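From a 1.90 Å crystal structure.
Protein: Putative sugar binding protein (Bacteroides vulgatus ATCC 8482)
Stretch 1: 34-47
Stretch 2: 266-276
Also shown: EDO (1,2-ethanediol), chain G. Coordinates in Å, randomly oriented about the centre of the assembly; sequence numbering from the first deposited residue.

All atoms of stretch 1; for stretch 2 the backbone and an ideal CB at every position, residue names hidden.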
# COMPACT_ATOMS: atom_id res chain seq x y z
N MSE A 34 -0.84 -2.21 -13.33
CA MSE A 34 -0.53 -2.23 -11.90
C MSE A 34 0.66 -3.09 -11.57
O MSE A 34 1.32 -2.84 -10.56
CB MSE A 34 -1.74 -2.75 -11.09
CG MSE A 34 -2.95 -1.85 -11.19
SE MSE A 34 -4.53 -2.53 -10.38
CE MSE A 34 -4.00 -2.21 -8.62
N GLN A 35 0.89 -4.15 -12.36
CA GLN A 35 2.05 -5.05 -12.21
C GLN A 35 3.42 -4.44 -12.49
O GLN A 35 4.44 -5.03 -12.12
CB GLN A 35 1.91 -6.30 -13.11
CG GLN A 35 1.00 -7.32 -12.51
CD GLN A 35 0.39 -8.23 -13.52
OE1 GLN A 35 1.01 -8.56 -14.55
NE2 GLN A 35 -0.85 -8.67 -13.22
N SER A 36 3.46 -3.28 -13.15
CA SER A 36 4.75 -2.66 -13.50
C SER A 36 5.57 -2.36 -12.27
O SER A 36 5.02 -2.00 -11.22
CB SER A 36 4.49 -1.33 -14.27
OG SER A 36 5.69 -0.61 -14.50
N SER A 37 6.89 -2.43 -12.39
CA SER A 37 7.76 -2.00 -11.31
C SER A 37 7.65 -0.48 -11.07
O SER A 37 8.02 0.02 -10.03
CB SER A 37 9.21 -2.41 -11.57
OG SER A 37 9.69 -1.76 -12.74
N ASP A 38 7.11 0.25 -12.05
CA ASP A 38 6.80 1.66 -11.84
C ASP A 38 5.49 1.85 -11.09
O ASP A 38 5.17 2.97 -10.69
CB ASP A 38 6.76 2.42 -13.18
CG ASP A 38 8.16 2.73 -13.72
OD1 ASP A 38 9.16 2.56 -12.99
OD2 ASP A 38 8.26 3.15 -14.88
N ALA A 39 4.69 0.79 -10.97
CA ALA A 39 3.44 0.85 -10.23
C ALA A 39 3.55 -0.04 -9.00
O ALA A 39 4.47 0.16 -8.17
CB ALA A 39 2.23 0.47 -11.13
N TYR A 40 2.66 -1.02 -8.86
CA TYR A 40 2.56 -1.79 -7.63
C TYR A 40 3.55 -2.95 -7.48
O TYR A 40 3.58 -3.62 -6.45
CB TYR A 40 1.11 -2.26 -7.42
CG TYR A 40 0.19 -1.09 -7.13
CD1 TYR A 40 0.22 -0.42 -5.86
CD2 TYR A 40 -0.65 -0.58 -8.12
CE1 TYR A 40 -0.62 0.67 -5.61
CE2 TYR A 40 -1.49 0.53 -7.86
CZ TYR A 40 -1.48 1.14 -6.62
OH TYR A 40 -2.31 2.22 -6.41
N SER A 41 4.41 -3.17 -8.46
CA SER A 41 5.49 -4.12 -8.25
C SER A 41 6.77 -3.40 -7.80
O SER A 41 7.80 -4.04 -7.65
CB SER A 41 5.71 -4.96 -9.51
OG SER A 41 4.83 -6.07 -9.57
N GLY A 42 6.71 -2.09 -7.58
CA GLY A 42 7.91 -1.38 -7.12
C GLY A 42 7.63 -0.03 -6.48
O GLY A 42 7.35 0.07 -5.28
N ARG A 43 7.67 1.00 -7.30
CA ARG A 43 7.71 2.38 -6.80
C ARG A 43 6.59 2.75 -5.88
O ARG A 43 6.85 3.46 -4.90
CB ARG A 43 7.79 3.38 -7.97
CG ARG A 43 9.14 3.31 -8.64
CD ARG A 43 9.26 4.32 -9.78
NE ARG A 43 10.58 4.25 -10.41
CZ ARG A 43 10.90 4.87 -11.53
NH1 ARG A 43 10.01 5.60 -12.16
NH2 ARG A 43 12.12 4.73 -12.04
N LEU A 44 5.37 2.26 -6.16
CA LEU A 44 4.22 2.59 -5.30
C LEU A 44 4.27 1.86 -3.98
O LEU A 44 3.73 2.34 -2.97
CB LEU A 44 2.86 2.37 -6.01
CG LEU A 44 2.68 3.26 -7.26
CD1 LEU A 44 1.40 2.88 -7.95
CD2 LEU A 44 2.65 4.76 -6.91
N VAL A 45 5.01 0.76 -3.93
CA VAL A 45 5.16 0.04 -2.69
C VAL A 45 6.27 0.63 -1.85
O VAL A 45 6.05 0.96 -0.69
CB VAL A 45 5.34 -1.47 -2.92
CG1 VAL A 45 5.33 -2.21 -1.57
CG2 VAL A 45 4.18 -1.98 -3.82
N TYR A 46 7.47 0.78 -2.39
CA TYR A 46 8.57 1.15 -1.54
C TYR A 46 8.53 2.58 -1.02
O TYR A 46 9.21 2.89 -0.05
CB TYR A 46 9.93 0.83 -2.15
CG TYR A 46 10.42 1.63 -3.36
CD1 TYR A 46 10.71 2.96 -3.27
CD2 TYR A 46 10.70 1.00 -4.54
CE1 TYR A 46 11.21 3.67 -4.36
CE2 TYR A 46 11.18 1.69 -5.65
CZ TYR A 46 11.47 3.01 -5.54
OH TYR A 46 11.99 3.70 -6.62
N TYR A 47 7.78 3.45 -1.69
CA TYR A 47 7.77 4.90 -1.33
C TYR A 47 7.60 5.11 0.18
O TYR A 47 8.42 5.76 0.83
CB TYR A 47 6.67 5.63 -2.11
CG TYR A 47 6.63 7.13 -1.89
CD1 TYR A 47 7.52 7.96 -2.52
CD2 TYR A 47 5.69 7.71 -1.02
CE1 TYR A 47 7.49 9.34 -2.30
CE2 TYR A 47 5.67 9.07 -0.80
CZ TYR A 47 6.54 9.88 -1.46
OH TYR A 47 6.46 11.24 -1.26
N UNK A 266 7.01 -10.65 -16.65
CA UNK A 266 7.87 -10.21 -15.56
C UNK A 266 7.94 -8.69 -15.42
O UNK A 266 8.02 -7.98 -16.43
CB UNK A 266 9.28 -10.77 -15.76
N UNK A 267 7.91 -8.19 -14.17
CA UNK A 267 8.09 -6.76 -13.95
C UNK A 267 9.51 -6.29 -14.08
O UNK A 267 9.75 -5.08 -14.08
CB UNK A 267 7.57 -6.38 -12.56
N UNK A 268 10.46 -7.20 -14.18
CA UNK A 268 11.87 -6.83 -14.35
C UNK A 268 12.60 -6.57 -13.03
O UNK A 268 12.02 -6.66 -11.94
CB UNK A 268 11.97 -5.58 -15.23
N UNK A 269 13.86 -6.21 -13.16
CA UNK A 269 14.78 -6.11 -12.01
C UNK A 269 14.54 -4.91 -11.08
O UNK A 269 15.18 -4.82 -10.02
CB UNK A 269 16.22 -6.04 -12.53
N UNK A 270 13.64 -3.99 -11.44
CA UNK A 270 13.27 -2.90 -10.50
C UNK A 270 12.06 -3.26 -9.63
O UNK A 270 11.53 -2.41 -8.92
CB UNK A 270 12.97 -1.62 -11.28
N UNK A 271 11.68 -4.53 -9.63
CA UNK A 271 10.58 -5.02 -8.80
C UNK A 271 11.04 -5.21 -7.35
O UNK A 271 12.23 -5.32 -7.08
CB UNK A 271 10.03 -6.33 -9.36
N UNK A 272 10.08 -5.27 -6.43
CA UNK A 272 10.40 -5.44 -4.99
C UNK A 272 11.24 -6.67 -4.73
O UNK A 272 12.15 -6.64 -3.88
CB UNK A 272 9.12 -5.53 -4.16
N UNK A 273 10.95 -7.75 -5.47
CA UNK A 273 11.66 -9.00 -5.33
C UNK A 273 13.15 -8.84 -5.60
O UNK A 273 13.96 -9.46 -4.92
CB UNK A 273 11.06 -10.05 -6.27
N UNK A 274 13.49 -8.02 -6.59
CA UNK A 274 14.90 -7.76 -6.90
C UNK A 274 15.49 -6.63 -6.05
O UNK A 274 16.69 -6.63 -5.77
CB UNK A 274 15.05 -7.42 -8.38
N UNK A 275 14.69 -5.64 -5.64
CA UNK A 275 15.27 -4.54 -4.85
C UNK A 275 15.60 -4.99 -3.42
O UNK A 275 16.59 -4.54 -2.83
CB UNK A 275 14.31 -3.35 -4.81
N UNK A 276 14.81 -5.93 -2.89
CA UNK A 276 14.91 -6.29 -1.47
C UNK A 276 15.68 -7.57 -1.28
O UNK A 276 15.20 -8.47 -0.63
CB UNK A 276 13.52 -6.43 -0.85
C1 EDO G . 11.99 6.67 -16.01
O1 EDO G . 11.03 6.80 -14.96
C2 EDO G . 13.34 6.29 -15.41
O2 EDO G . 13.48 6.90 -14.11

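Position 266 points its CA-to-CB bond away, with nothing of stretch 1 within reach, so the contact sets no rule. It is Ser266, whose OG accepts a hydrogen bond from the backbone N of position 268 (3.1 Å).

At 267 the bond points toward stretch 1, and the ideal CB lies 3.4 Å from Gln35 O and 3.8 Å from Ser41 CB. A phi of -76° admits proline, and so close a wall favours something compact: alanine, serine or proline. Pro267 is found, its CB 3.9 Å from Ser41 CB. Its carbonyl works too: two waters donate to Pro267 O, one also accepting from Ser37 N (2.9 Å), the other also bonded to Ser37 OG (3.0 Å).

At 268, phi/psi of 86/-179 would jam a CB against the preceding carbonyl, which calls for glycine whatever stretch 1 offers; Gly268 obeys.

Position 269 points away into space free of stretch 1, where many polar residues would do. Lys269 extends there, making no contact.

Position 270 points sideways, its ideal CB 3.6 Å from Ser37 OG. Asp38 and Arg43 lie further along, one acid and one base, so the charge is ambiguous; a long polar chain of either sign, or a glutamine, could be argued. Glu270 is deposited. Its OE1 stands 4.1 Å from Arg43 NH2, an attraction of charges without an N-H aimed at the oxygen, and 4.4 Å from Asp38 OD1, a like charge. A water lies between the two acids, its O 2.5 Å from Asp38 OD1 and 2.7 Å from Glu270 OE1.

Position 271 precedes a helix, with psi of 161°, an N-cap site that suits serine, threonine, aspartate or asparagine. Its ideal CB sits 3.6 Å from Ser41 O, so a small residue fits easily. It is Ser271, and its CA makes a CA-H...O contact with Ser41 O at 3.2 Å.

At 272 the backbone N donates to Ser41 O (2.9 Å), the single direct hydrogen bond between the stretches, which any residue but proline could make. The bond from CA to CB points sideways, yet Val45 and Tyr46 offer an apolar surface to a long, flexible chain: methionine, or perhaps a shorter leucine. Met272, as selenomethionine, folds back with all three chi angles m, placing CE 3.9 Å from Val45 CG1 and SE at the edge of the Tyr46 ring.

At 273 and 274 the ideal CBs find nothing of stretch 1 within 5.5 Å, so most residues would do; they are Gly273 and Tyr274.

Position 275 points toward stretch 1, but nothing of it lies within 5.5 Å of the ideal CB, so a larger apolar residue is needed to reach Tyr46. Leu275 does so, CD1 lying 3.8 Å from Tyr46 CD2.

Position 276 is the first to leave helical phi/psi, and its CA-to-CB bond points sideways; nothing of stretch 1 constrains it, so polar residues would suit. Asn276 ND2 donates back to Met272 O (3.0 Å).

Stretch 2 266-276: SPGKESMGYLN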
# COMPACT_ATOMS: atom_id res chain seq x y z
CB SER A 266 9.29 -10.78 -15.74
OG SER A 266 10.16 -10.21 -14.80
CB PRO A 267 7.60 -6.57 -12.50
CG PRO A 267 7.90 -7.86 -11.85
CD PRO A 267 7.53 -8.87 -12.92
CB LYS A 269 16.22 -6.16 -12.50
CG LYS A 269 16.67 -7.55 -13.00
CD LYS A 269 18.10 -7.49 -13.58
CE LYS A 269 18.54 -8.84 -14.14
NZ LYS A 269 19.93 -8.81 -14.67
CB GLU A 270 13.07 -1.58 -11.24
CG GLU A 270 14.32 -1.11 -11.94
CD GLU A 270 14.27 0.33 -12.42
OE1 GLU A 270 13.16 0.81 -12.75
OE2 GLU A 270 15.36 0.95 -12.49
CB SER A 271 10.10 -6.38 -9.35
OG SER A 271 11.06 -7.39 -9.07
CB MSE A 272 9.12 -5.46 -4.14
CG MSE A 272 8.31 -4.15 -4.18
SE MSE A 272 9.33 -2.74 -3.38
CE MSE A 272 9.08 -3.16 -1.47
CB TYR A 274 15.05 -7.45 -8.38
CG TYR A 274 16.33 -7.95 -9.02
CD1 TYR A 274 16.50 -9.30 -9.34
CD2 TYR A 274 17.36 -7.07 -9.32
CE1 TYR A 274 17.70 -9.74 -9.95
CE2 TYR A 274 18.53 -7.51 -9.91
CZ TYR A 274 18.69 -8.83 -10.23
OH TYR A 274 19.86 -9.21 -10.83
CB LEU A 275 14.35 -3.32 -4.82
CG LEU A 275 14.06 -2.64 -6.17
CD1 LEU A 275 12.92 -1.65 -6.00
CD2 LEU A 275 15.31 -1.99 -6.72
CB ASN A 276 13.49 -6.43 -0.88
CG ASN A 276 12.81 -5.08 -0.66
OD1 ASN A 276 12.85 -4.54 0.46
ND2 ASN A 276 12.18 -4.51 -1.72
O HOH W 1 11.83 -3.61 -13.87
O HOH W 2 7.88 -3.33 -14.97
O HOH W 3 10.52 0.68 -12.04
O HOH W 4 10.88 0.08 -8.78
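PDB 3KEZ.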